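Local coordinates for putative xanthine dehydrogenase YAGS fad-binding subunit (Escherichia coli, PDB 5G5G), which holds the molybdenum centre and its pterin cytosine dinucleotide cofactor in a three-chain periplasmic aldehyde oxidase, and so probably oxidises aldehydes to carboxylic acids, at residues F165-F169 with T300-H304; Q287-I291 with A360-I365; Q295-I299 with F379-N383; Q321-Y327 with A437-N441; G448-H452 with G518-C523. All coordinates share one frame; numbering follows the deposited sequence. Where two conformers were deposited one is given.

Interaction 1: residues F165-F169 with T300-H304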
# COMPACT_ATOMS: atom_id res chain seq x y z
N PHE C 165 -31.15 26.09 10.63
CA PHE C 165 -30.97 24.65 10.82
C PHE C 165 -31.75 24.12 12.04
O PHE C 165 -32.47 23.14 11.96
CB PHE C 165 -29.50 24.20 10.90
CG PHE C 165 -29.41 22.77 11.33
CD1 PHE C 165 -29.70 21.77 10.42
CD2 PHE C 165 -29.26 22.45 12.68
CE1 PHE C 165 -29.77 20.45 10.80
CE2 PHE C 165 -29.34 21.13 13.10
CZ PHE C 165 -29.60 20.13 12.17
N ASP C 166 -31.60 24.78 13.17
CA ASP C 166 -32.12 24.21 14.43
C ASP C 166 -33.63 24.11 14.38
O ASP C 166 -34.22 23.11 14.77
CB ASP C 166 -31.75 25.09 15.63
CG ASP C 166 -30.27 25.08 15.92
OD1 ASP C 166 -29.60 24.12 15.62
OD2 ASP C 166 -29.80 26.08 16.48
N GLY C 167 -34.26 25.19 13.91
CA GLY C 167 -35.69 25.22 13.76
C GLY C 167 -36.21 24.17 12.81
O GLY C 167 -37.21 23.50 13.12
N ALA C 168 -35.54 24.02 11.67
CA ALA C 168 -36.00 23.13 10.62
C ALA C 168 -35.82 21.67 11.08
O ALA C 168 -36.61 20.81 10.76
CB ALA C 168 -35.25 23.39 9.32
N PHE C 169 -34.76 21.42 11.82
CA PHE C 169 -34.47 20.05 12.29
C PHE C 169 -35.57 19.61 13.24
O PHE C 169 -36.08 18.49 13.12
CB PHE C 169 -33.13 19.98 13.01
CG PHE C 169 -32.73 18.57 13.38
CD1 PHE C 169 -32.28 17.68 12.43
CD2 PHE C 169 -32.87 18.13 14.71
CE1 PHE C 169 -31.89 16.40 12.79
CE2 PHE C 169 -32.48 16.85 15.07
CZ PHE C 169 -31.95 15.99 14.13
N THR C 300 -34.74 19.03 4.54
CA THR C 300 -34.99 20.40 4.94
C THR C 300 -33.92 20.97 5.88
O THR C 300 -33.87 22.19 6.07
CB THR C 300 -36.32 20.49 5.67
OG1 THR C 300 -36.31 19.59 6.78
CG2 THR C 300 -37.46 20.14 4.70
N ALA C 301 -33.11 20.10 6.48
CA ALA C 301 -32.17 20.52 7.51
C ALA C 301 -30.95 19.64 7.46
O ALA C 301 -31.08 18.42 7.49
CB ALA C 301 -32.86 20.44 8.87
N ILE C 302 -29.75 20.22 7.29
CA ILE C 302 -28.53 19.43 7.25
C ILE C 302 -27.45 20.14 8.05
O ILE C 302 -27.18 21.32 7.85
CB ILE C 302 -28.06 19.10 5.80
CG1 ILE C 302 -26.77 18.26 5.85
CG2 ILE C 302 -27.87 20.36 4.93
CD1 ILE C 302 -26.53 17.57 4.52
N SER C 303 -26.90 19.43 9.01
CA SER C 303 -25.83 19.91 9.86
C SER C 303 -24.71 18.87 9.81
O SER C 303 -24.94 17.64 9.97
CB SER C 303 -26.28 20.11 11.29
OG SER C 303 -25.17 20.39 12.19
N HIS C 304 -23.48 19.34 9.56
CA HIS C 304 -22.33 18.43 9.54
C HIS C 304 -21.18 19.15 10.25
O HIS C 304 -20.76 20.24 9.83
CB HIS C 304 -21.97 18.09 8.12
CG HIS C 304 -20.98 16.98 7.96
ND1 HIS C 304 -20.72 16.42 6.73
CD2 HIS C 304 -20.18 16.34 8.85
CE1 HIS C 304 -19.81 15.46 6.87
NE2 HIS C 304 -19.46 15.41 8.14
O HOH W 1 -38.15 20.85 8.56
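Phe165 and Ala168 of the short helix 165-171 rest on Ala301 and Ser303 of strand 299-310, a partly buried helix-on-sheet contact in the molybdopterin cofactor-binding part of the chain. The Phe165 ring carries much of it. With CG anti to the backbone N (chi1 170°), the ring leaves the helix and comes to rest on the strand at Ala301 to Ser303. Ser303 CB lies over one of its faces in a CH-pi contact, 3.5 Å from the ring centroid and displaced toward the rim, where Phe165 CZ comes within 3.4 Å of Ser303 CB. The ring edge meets the peptide link that follows Ala301, with Phe165 CD1 3.5 Å from Ile302 N, so face and edge are both held by the strand. Just here the strand carries a classic beta bulge: Thr300 and Ala301 both face Gly292 of the neighbouring strand 285-293. Ala301 points its methyl at the helix, where Ala301 CB touches Phe165 CE1 at 3.6 Å and Ala168 CB at 3.8 Å. Segment axes approach to 7.1 Å at an angle of 124°, which sets the helix across the strand. At the bulge end a water donates to Ala168 O at 2.7 Å and is also hydrogen-bonded to Thr300 OG1, 2.9 Å away. Phe169 adds its CB to the Ala301 methyl, while its ring makes cation-pi contacts with Arg290 and Lys175.

Interaction 2: residues Q287-I291 with A360-I365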
# COMPACT_ATOMS: atom_id res chain seq x y z
N GLN C 287 -17.05 12.82 13.30
CA GLN C 287 -18.03 13.63 12.57
C GLN C 287 -19.43 13.47 13.15
O GLN C 287 -19.85 12.34 13.44
CB GLN C 287 -18.05 13.24 11.12
CG GLN C 287 -16.69 13.34 10.42
CD GLN C 287 -16.77 12.96 8.98
OE1 GLN C 287 -17.56 13.50 8.20
NE2 GLN C 287 -15.90 12.09 8.59
N HIS C 288 -20.15 14.57 13.24
CA HIS C 288 -21.51 14.56 13.79
C HIS C 288 -22.46 15.09 12.70
O HIS C 288 -22.31 16.24 12.26
CB HIS C 288 -21.54 15.42 15.05
CG HIS C 288 -22.84 15.35 15.78
ND1 HIS C 288 -23.26 16.35 16.63
CD2 HIS C 288 -23.82 14.42 15.78
CE1 HIS C 288 -24.44 16.03 17.14
NE2 HIS C 288 -24.80 14.85 16.64
N LEU C 289 -23.42 14.25 12.29
CA LEU C 289 -24.35 14.56 11.22
C LEU C 289 -25.78 14.53 11.75
O LEU C 289 -26.19 13.54 12.36
CB LEU C 289 -24.20 13.55 10.09
CG LEU C 289 -23.10 13.92 9.12
CD1 LEU C 289 -22.65 12.71 8.32
CD2 LEU C 289 -23.58 14.99 8.15
N ARG C 290 -26.50 15.62 11.51
CA ARG C 290 -27.91 15.73 11.89
C ARG C 290 -28.64 16.14 10.60
O ARG C 290 -28.38 17.23 10.05
CB ARG C 290 -28.10 16.73 13.00
CG ARG C 290 -27.24 16.42 14.23
CD ARG C 290 -27.20 17.62 15.13
NE ARG C 290 -28.42 17.72 15.85
CZ ARG C 290 -28.88 18.82 16.47
NH1 ARG C 290 -28.22 20.00 16.41
NH2 ARG C 290 -30.03 18.75 17.14
N ILE C 291 -29.50 15.26 10.10
CA ILE C 291 -30.22 15.50 8.85
C ILE C 291 -31.69 15.23 9.04
O ILE C 291 -32.07 14.20 9.53
CB ILE C 291 -29.70 14.65 7.68
CG1 ILE C 291 -28.16 14.58 7.72
CG2 ILE C 291 -30.22 15.22 6.37
CD1 ILE C 291 -27.51 13.76 6.63
N ALA C 360 -18.77 9.30 6.11
CA ALA C 360 -19.83 9.61 7.06
C ALA C 360 -21.17 9.98 6.38
O ALA C 360 -22.19 9.37 6.70
CB ALA C 360 -19.39 10.71 8.00
N LEU C 361 -21.17 11.01 5.53
CA LEU C 361 -22.40 11.51 4.98
C LEU C 361 -23.21 10.43 4.26
O LEU C 361 -24.46 10.39 4.39
CB LEU C 361 -22.15 12.71 4.02
CG LEU C 361 -23.32 13.24 3.23
CD1 LEU C 361 -24.35 13.80 4.23
CD2 LEU C 361 -22.83 14.31 2.29
N GLU C 362 -22.53 9.58 3.49
CA GLU C 362 -23.22 8.59 2.65
C GLU C 362 -23.77 7.38 3.43
O GLU C 362 -24.71 6.74 2.98
CB GLU C 362 -22.31 8.17 1.47
CG GLU C 362 -22.05 9.36 0.56
CD GLU C 362 -23.32 9.90 -0.10
OE1 GLU C 362 -24.01 9.10 -0.79
OE2 GLU C 362 -23.64 11.13 0.05
N ILE C 363 -23.27 7.17 4.64
CA ILE C 363 -23.99 6.25 5.58
C ILE C 363 -25.21 6.98 6.14
O ILE C 363 -26.28 6.39 6.20
CB ILE C 363 -23.11 5.73 6.75
CG1 ILE C 363 -21.91 4.95 6.22
CG2 ILE C 363 -23.94 4.89 7.70
CD1 ILE C 363 -20.90 4.48 7.28
N ALA C 364 -25.05 8.22 6.60
CA ALA C 364 -26.15 9.00 7.17
C ALA C 364 -27.32 9.11 6.21
O ALA C 364 -28.48 8.93 6.59
CB ALA C 364 -25.68 10.40 7.64
N ILE C 365 -27.02 9.31 4.92
CA ILE C 365 -28.07 9.39 3.92
C ILE C 365 -28.78 8.03 3.80
O ILE C 365 -30.00 7.98 3.68
CB ILE C 365 -27.46 9.85 2.56
CG1 ILE C 365 -27.03 11.35 2.60
CG2 ILE C 365 -28.42 9.64 1.38
CD1 ILE C 365 -28.12 12.36 2.81
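A long helix laid on one face of a mixed sheet brings Leu289 and Ile291 of strand 285-293 against Ala360, Leu361 and Ala364 of helix 354-372. Leu289, described in one of its two deposited conformers, lowers CD1 into the hollow between those three helix residues: Leu289 CD1 lies 3.6 Å from Leu361 CA, 3.8 Å from Ala360 CB and 3.9 Å from Ala364 CB. The small alanine side chains let the branched tip come down to the helix backbone. Its other methyl, Leu289 CD2, meets Leu361 CD1 at 4.2 Å, the two leucine chains crossing at about a right angle. The strand runs 34° from the helix direction in these segments, an alpha/beta layer in which every second strand residue faces the helix and His288 and Arg290 point away from it. One step farther along, Ile291 reaches in through CD1 alone, its CG1 placed beside the backbone N (chi1 -41°). That terminal methyl sits among three helix side chains, with Ile291 CD1 4.0 Å from Ala364 CB and 4.1 Å from Ile365 CD1. At the start of the strand segment, Gln287 turns its amide onto a methyl group, putting Gln287 OE1 3.3 Å from Ala360 CB. The hydrogen-bonding partner of this oxygen is His304 NE2 on the adjacent strand, while Gln287 NE2 donates to Pro356 O and Thr285 OG1.

Interaction 3: residues Q295-I299 with F379-N383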
# COMPACT_ATOMS: atom_id res chain seq x y z
N GLN C 295 -42.21 15.13 5.13
CA GLN C 295 -43.06 13.97 4.87
C GLN C 295 -42.87 13.36 3.48
O GLN C 295 -43.09 12.19 3.32
CB GLN C 295 -44.56 14.34 5.10
CG GLN C 295 -44.85 14.50 6.60
CD GLN C 295 -46.24 15.05 6.95
OE1 GLN C 295 -47.05 15.43 6.08
NE2 GLN C 295 -46.52 15.08 8.26
N SER C 296 -42.45 14.14 2.49
CA SER C 296 -42.15 13.64 1.12
C SER C 296 -40.71 13.14 0.91
O SER C 296 -40.39 12.58 -0.13
CB SER C 296 -42.53 14.74 0.10
OG SER C 296 -41.65 15.88 0.17
N GLY C 297 -39.85 13.26 1.91
CA GLY C 297 -38.48 12.83 1.79
C GLY C 297 -37.52 13.88 1.30
O GLY C 297 -36.32 13.59 1.12
N LYS C 298 -37.99 15.11 1.15
CA LYS C 298 -37.12 16.26 0.84
C LYS C 298 -36.38 16.69 2.09
O LYS C 298 -36.99 17.05 3.10
CB LYS C 298 -37.92 17.47 0.31
CG LYS C 298 -38.45 17.27 -1.12
CD LYS C 298 -37.33 17.57 -2.12
CE LYS C 298 -37.68 17.27 -3.57
NZ LYS C 298 -38.91 17.98 -3.98
N ILE C 299 -35.05 16.68 2.00
CA ILE C 299 -34.22 17.17 3.09
C ILE C 299 -34.54 18.64 3.29
O ILE C 299 -34.60 19.39 2.32
CB ILE C 299 -32.73 16.97 2.77
CG1 ILE C 299 -32.43 15.48 2.76
CG2 ILE C 299 -31.84 17.71 3.77
CD1 ILE C 299 -31.06 15.14 2.20
N PHE C 379 -33.88 8.39 -3.10
CA PHE C 379 -33.75 9.43 -2.10
C PHE C 379 -32.75 10.50 -2.51
O PHE C 379 -32.99 11.65 -2.31
CB PHE C 379 -33.34 8.83 -0.74
CG PHE C 379 -33.35 9.82 0.39
CD1 PHE C 379 -34.55 10.21 0.96
CD2 PHE C 379 -32.17 10.34 0.88
CE1 PHE C 379 -34.59 11.12 2.01
CE2 PHE C 379 -32.19 11.22 1.96
CZ PHE C 379 -33.39 11.61 2.52
N ARG C 380 -31.61 10.09 -3.05
CA ARG C 380 -30.60 11.02 -3.57
C ARG C 380 -31.11 11.76 -4.79
O ARG C 380 -30.91 12.97 -4.89
CB ARG C 380 -29.29 10.29 -3.87
CG ARG C 380 -28.61 9.76 -2.63
CD ARG C 380 -27.31 9.04 -3.01
NE ARG C 380 -26.53 8.69 -1.82
CZ ARG C 380 -26.81 7.66 -1.02
NH1 ARG C 380 -27.82 6.84 -1.29
NH2 ARG C 380 -26.04 7.42 0.05
N ILE C 381 -31.85 11.10 -5.66
CA ILE C 381 -32.39 11.77 -6.85
C ILE C 381 -33.36 12.86 -6.41
O ILE C 381 -33.31 13.99 -6.93
CB ILE C 381 -33.02 10.75 -7.83
CG1 ILE C 381 -31.90 9.89 -8.45
CG2 ILE C 381 -33.80 11.46 -8.95
CD1 ILE C 381 -32.40 8.64 -9.17
N LEU C 382 -34.29 12.52 -5.49
CA LEU C 382 -35.23 13.48 -4.96
C LEU C 382 -34.57 14.74 -4.40
O LEU C 382 -35.20 15.79 -4.42
CB LEU C 382 -36.02 12.83 -3.84
CG LEU C 382 -37.23 13.46 -3.28
CD1 LEU C 382 -38.35 13.31 -4.33
CD2 LEU C 382 -37.63 12.76 -1.96
N ASN C 383 -33.38 14.58 -3.80
CA ASN C 383 -32.64 15.65 -3.13
C ASN C 383 -31.46 16.24 -3.95
O ASN C 383 -30.52 16.85 -3.41
CB ASN C 383 -32.17 15.11 -1.76
CG ASN C 383 -33.32 15.05 -0.79
OD1 ASN C 383 -33.87 16.09 -0.47
ND2 ASN C 383 -33.77 13.85 -0.44
O HOH W 2 -34.32 18.85 -0.39
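Phe379, on helix 376-382, turns its ring toward Gly297 in the loop and Ile299, the first residue of the strand that follows. The ring meets both obliquely: Phe379 CE1 is 3.1 Å from Gly297 O, and Phe379 CZ is 4.0 Å from Ile299 CG1. Three residues on, Leu382 pushes one methyl at the loop backbone, with Leu382 CD2 3.3 Å from Ser296 O. Gly297 lies beneath that same methyl, and having no side chain it lets the leucine close in; its positive phi (91°) helps turn the chain. The loop 294-298 joins strands 285-293 and 299-310, antiparallel neighbours in the sheet, so this part of the chain is fastened to the connection of a beta hairpin. Lys298 bends back over Leu382, its CE lying 3.0 Å from Leu382 O. Asn383, the next residue, makes the polar link. Its ND2 donates to Gly297 O at 3.0 Å in an almost straight bond (177°) and also to Phe379 O, while it hovers 3.6 Å above the centre of the Phe379 ring. Its oxygen accepts from the strand, Ile299 N to Asn383 OD1 being 2.8 Å, and with both ends of the amide bonded the rotation of the Asn383 side chain is fixed. A water donates to both Asn383 OD1 and Ile299 O.

Interaction 4: residues Q321-Y327 with A437-N441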
# COMPACT_ATOMS: atom_id res chain seq x y z
N GLN C 321 -17.08 19.96 3.65
CA GLN C 321 -17.32 20.75 2.43
C GLN C 321 -18.34 20.14 1.50
O GLN C 321 -19.19 20.88 0.99
CB GLN C 321 -16.04 21.07 1.63
CG GLN C 321 -16.36 21.62 0.21
CD GLN C 321 -15.13 21.94 -0.63
OE1 GLN C 321 -14.78 23.12 -0.83
NE2 GLN C 321 -14.46 20.89 -1.13
N GLN C 322 -18.28 18.83 1.25
CA GLN C 322 -19.22 18.24 0.31
C GLN C 322 -20.64 18.40 0.76
O GLN C 322 -21.55 18.47 -0.08
CB GLN C 322 -19.00 16.75 0.04
CG GLN C 322 -19.45 15.79 1.13
CD GLN C 322 -18.49 15.79 2.30
OE1 GLN C 322 -17.32 15.45 2.13
NE2 GLN C 322 -18.99 16.08 3.50
N SER C 323 -20.83 18.48 2.06
CA SER C 323 -22.18 18.60 2.58
C SER C 323 -22.81 19.97 2.29
O SER C 323 -24.03 20.15 2.50
CB SER C 323 -22.19 18.31 4.09
OG SER C 323 -21.74 17.00 4.30
N GLU C 324 -21.98 20.93 1.87
CA GLU C 324 -22.45 22.23 1.49
C GLU C 324 -23.03 22.24 0.10
O GLU C 324 -23.73 23.20 -0.25
CB GLU C 324 -21.33 23.29 1.56
CG GLU C 324 -20.78 23.39 3.00
CD GLU C 324 -19.49 24.18 3.18
OE1 GLU C 324 -18.91 24.68 2.18
OE2 GLU C 324 -19.03 24.24 4.35
N LEU C 325 -22.73 21.23 -0.70
CA LEU C 325 -23.06 21.26 -2.16
C LEU C 325 -23.79 20.03 -2.67
O LEU C 325 -24.44 20.09 -3.73
CB LEU C 325 -21.74 21.38 -2.98
CG LEU C 325 -21.09 22.73 -2.88
CD1 LEU C 325 -19.67 22.71 -3.45
CD2 LEU C 325 -21.90 23.81 -3.55
N LEU C 326 -23.69 18.90 -1.99
CA LEU C 326 -24.16 17.67 -2.59
C LEU C 326 -25.69 17.56 -2.60
O LEU C 326 -26.22 17.21 -3.63
CB LEU C 326 -23.52 16.44 -1.93
CG LEU C 326 -23.73 15.06 -2.61
CD1 LEU C 326 -23.44 15.08 -4.10
CD2 LEU C 326 -22.85 14.01 -1.95
N TYR C 327 -26.39 17.85 -1.50
CA TYR C 327 -27.82 17.63 -1.47
C TYR C 327 -28.57 18.93 -1.21
O TYR C 327 -28.03 19.84 -0.62
CB TYR C 327 -28.22 16.59 -0.43
CG TYR C 327 -27.54 15.28 -0.69
CD1 TYR C 327 -27.89 14.53 -1.77
CD2 TYR C 327 -26.56 14.81 0.17
CE1 TYR C 327 -27.27 13.31 -2.04
CE2 TYR C 327 -25.94 13.55 -0.07
CZ TYR C 327 -26.30 12.82 -1.18
OH TYR C 327 -25.69 11.62 -1.48
N ALA C 437 -23.07 8.03 -3.21
CA ALA C 437 -22.65 9.05 -4.13
C ALA C 437 -21.19 9.45 -3.87
O ALA C 437 -20.72 9.41 -2.73
CB ALA C 437 -23.51 10.28 -3.98
N GLY C 438 -20.52 9.83 -4.95
CA GLY C 438 -19.27 10.51 -4.92
C GLY C 438 -19.37 11.93 -5.47
O GLY C 438 -20.21 12.23 -6.30
N PHE C 439 -18.49 12.78 -4.99
CA PHE C 439 -18.48 14.20 -5.26
C PHE C 439 -17.07 14.69 -5.04
O PHE C 439 -16.46 14.38 -4.01
CB PHE C 439 -19.41 14.91 -4.28
CG PHE C 439 -19.37 16.43 -4.40
CD1 PHE C 439 -20.13 17.04 -5.37
CD2 PHE C 439 -18.47 17.19 -3.63
CE1 PHE C 439 -20.08 18.43 -5.54
CE2 PHE C 439 -18.37 18.58 -3.81
CZ PHE C 439 -19.20 19.18 -4.77
N ARG C 440 -16.58 15.53 -5.95
CA ARG C 440 -15.25 16.16 -5.81
C ARG C 440 -15.20 17.36 -6.72
O ARG C 440 -15.61 17.27 -7.88
CB ARG C 440 -14.14 15.18 -6.17
CG ARG C 440 -12.73 15.67 -5.91
CD ARG C 440 -12.37 15.81 -4.44
NE ARG C 440 -11.01 16.30 -4.33
CZ ARG C 440 -10.41 16.72 -3.21
NH1 ARG C 440 -11.08 16.75 -2.05
NH2 ARG C 440 -9.14 17.11 -3.24
N ASN C 441 -14.78 18.49 -6.19
CA ASN C 441 -14.71 19.68 -7.00
C ASN C 441 -13.68 19.58 -8.16
O ASN C 441 -12.75 18.76 -8.13
CB ASN C 441 -14.46 20.91 -6.14
CG ASN C 441 -15.70 21.33 -5.35
OD1 ASN C 441 -16.82 21.20 -5.82
ND2 ASN C 441 -15.49 21.88 -4.17
O HOH W 3 -12.60 22.11 -3.31
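Phe439, on strand 429-441, can be followed outward into segment 321-327. Its CB is 4.0 Å from Leu326 CD1, the leucine sliding past in the opposite direction. With CG anti to the backbone N (chi1 175°), the ring stands up from the strand, and both sides of it find partners. On one side CD1 stays near the same leucine methyl; on the other, Phe439 CD2 lies 3.7 Å from Gln322 CB. At the tip, Phe439 CZ meets Leu325 CD1 at 3.8 Å and, just as closely, the CB of that leucine. Smaller contacts continue toward each end of the strand segment. Tyr327 OH is 3.6 Å from Ala437 CB, while its hydrogen-bonding partner is Glu362 OE2. Beyond the ring, the amides of Gln321 and Asn441 approach from opposite directions with planes 70° apart. Two donors face each other there, so Gln321 NE2 and Asn441 ND2 do not bond directly; both donate to one water, at 3.1 Å from Gln321 NE2 and 3.0 Å from Asn441 ND2. Gln321 is also hydrogen-bonded to Glu354, and Asn441 OD1 to Ser584 OG. Arg440, on the same strand, forms salt bridges with Glu354 and with Glu692 of the molybdenum pocket. Helix 354-372 borders the loop at Gln322, Leu326 and Tyr327, Leu401 of helix 401-412 covers Leu326 and Ala437, and strand 584-596 pairs with strand 429-441.

Interaction 5: residues G448-H452 with G518-C523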
# COMPACT_ATOMS: atom_id res chain seq x y z
N GLY C 448 1.75 25.60 -17.94
CA GLY C 448 2.46 25.89 -19.18
C GLY C 448 3.22 24.72 -19.77
O GLY C 448 3.42 23.70 -19.12
N ALA C 449 3.62 24.90 -21.02
CA ALA C 449 4.30 23.88 -21.78
C ALA C 449 5.06 24.48 -22.94
O ALA C 449 4.77 25.57 -23.41
CB ALA C 449 3.30 22.84 -22.28
N ARG C 450 6.09 23.77 -23.38
CA ARG C 450 6.84 24.11 -24.58
C ARG C 450 6.62 22.95 -25.54
O ARG C 450 6.72 21.80 -25.15
CB ARG C 450 8.32 24.28 -24.21
CG ARG C 450 9.22 24.67 -25.34
CD ARG C 450 10.56 25.26 -24.84
NE ARG C 450 11.21 24.46 -23.80
CZ ARG C 450 11.55 24.82 -22.55
NH1 ARG C 450 11.30 26.03 -22.03
NH2 ARG C 450 12.15 23.94 -21.80
N VAL C 451 6.24 23.26 -26.77
CA VAL C 451 6.00 22.23 -27.81
C VAL C 451 6.82 22.60 -29.04
O VAL C 451 6.81 23.75 -29.47
CB VAL C 451 4.53 22.12 -28.17
CG1 VAL C 451 4.29 20.96 -29.17
CG2 VAL C 451 3.70 21.89 -26.93
N HIS C 452 7.55 21.64 -29.56
CA HIS C 452 8.41 21.84 -30.75
C HIS C 452 7.95 20.96 -31.90
O HIS C 452 7.62 19.76 -31.68
CB HIS C 452 9.81 21.41 -30.51
CG HIS C 452 10.41 21.91 -29.24
ND1 HIS C 452 11.20 23.03 -29.21
CD2 HIS C 452 10.40 21.42 -27.99
CE1 HIS C 452 11.66 23.21 -27.98
NE2 HIS C 452 11.20 22.24 -27.23
N GLY C 518 -2.51 23.53 -20.98
CA GLY C 518 -1.32 24.34 -21.31
C GLY C 518 -0.70 23.85 -22.61
O GLY C 518 -0.19 24.64 -23.39
N VAL C 519 -0.73 22.54 -22.86
CA VAL C 519 -0.27 22.02 -24.15
C VAL C 519 -1.17 22.53 -25.28
O VAL C 519 -0.67 23.01 -26.32
CB VAL C 519 -0.16 20.44 -24.13
CG1 VAL C 519 0.05 19.88 -25.55
CG2 VAL C 519 0.91 20.01 -23.19
N TYR C 520 -2.48 22.57 -25.04
CA TYR C 520 -3.41 23.21 -25.96
C TYR C 520 -2.97 24.63 -26.32
O TYR C 520 -2.89 25.01 -27.50
CB TYR C 520 -4.84 23.21 -25.38
CG TYR C 520 -5.86 23.87 -26.25
CD1 TYR C 520 -6.03 25.27 -26.26
CD2 TYR C 520 -6.63 23.12 -27.15
CE1 TYR C 520 -6.95 25.88 -27.08
CE2 TYR C 520 -7.57 23.72 -27.97
CZ TYR C 520 -7.72 25.11 -27.94
OH TYR C 520 -8.64 25.70 -28.78
N ALA C 521 -2.64 25.41 -25.29
CA ALA C 521 -2.25 26.80 -25.49
C ALA C 521 -0.99 26.89 -26.32
O ALA C 521 -0.93 27.66 -27.27
CB ALA C 521 -2.09 27.48 -24.16
N ALA C 522 0.00 26.05 -25.98
CA ALA C 522 1.28 26.03 -26.72
C ALA C 522 1.05 25.58 -28.19
O ALA C 522 1.58 26.18 -29.12
CB ALA C 522 2.33 25.19 -26.03
N CYS C 523 0.21 24.57 -28.38
CA CYS C 523 -0.07 24.07 -29.70
C CYS C 523 -0.83 25.09 -30.55
O CYS C 523 -0.62 25.11 -31.76
CB CYS C 523 -0.80 22.73 -29.68
SG CYS C 523 0.20 21.37 -29.09
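Ala449 and Val451 of strand 447-453 face Gly518, Val519, Ala522 and Cys523 of helix 511-534, and the closeness of packing changes along the contact. The tight part is made by small residues. Ala522 CB sits 3.6 Å from Ala449 O and 3.7 Å from Val451 CG2, so a single methyl of the helix fills the step between a strand carbonyl and the next inward side chain. Beside it, Ala449 CB meets Val519 CG2 at 3.8 Å. Gly518, without a side chain, lets this turn of the helix come close to the strand at Gly448 and Ala449, and the segment axes approach to 6.6 Å, near for a helix on a sheet. Toward the far end the fit relaxes. Val451 spreads its two methyls, CG1 anti to the backbone N (chi1 -175°) and CG2 beside it, and the sulfur of Cys523 is the partner of both, with Val451 CG1 4.1 Å from Cys523 SG. Looser still, Val451 CG2 is 4.4 Å from Val519 CG1, one helical turn earlier. Every touching residue is buried; Arg450, partly exposed, on the other face, points away from the helix and forms salt bridges with Glu462 and Glu569. Val519 also touches Leu476 and Thr479, and Cys523 touches Met483, all of helix 472-484, so that helix packs beside helix 511-534. Helix 511-534 itself lies against strand 447-453 of a mixed sheet, the two segments running 44° apart, a two-layer alpha/beta build.

Interactions 1 to 4 gather within about 17 Å of one another, centre to centre, whereas interaction 5 lies 33 to 49 Å from them on a separate sheet. Strands 285-293 and 299-310 are neighbours in the sheet shared by interactions 1 and 2, and interaction 3 holds the turn between them. Along the chain, the segments of interaction 2 alternate with those of 1, 3 and 4, while interaction 5 follows them all. Glu362 is a shared residue, reaching Arg380 of interaction 3 and Ala437 of interaction 4. Interaction 4 joins parts of the two molybdopterin cofactor-binding ranges, both of which contribute residues to the molybdenum pocket.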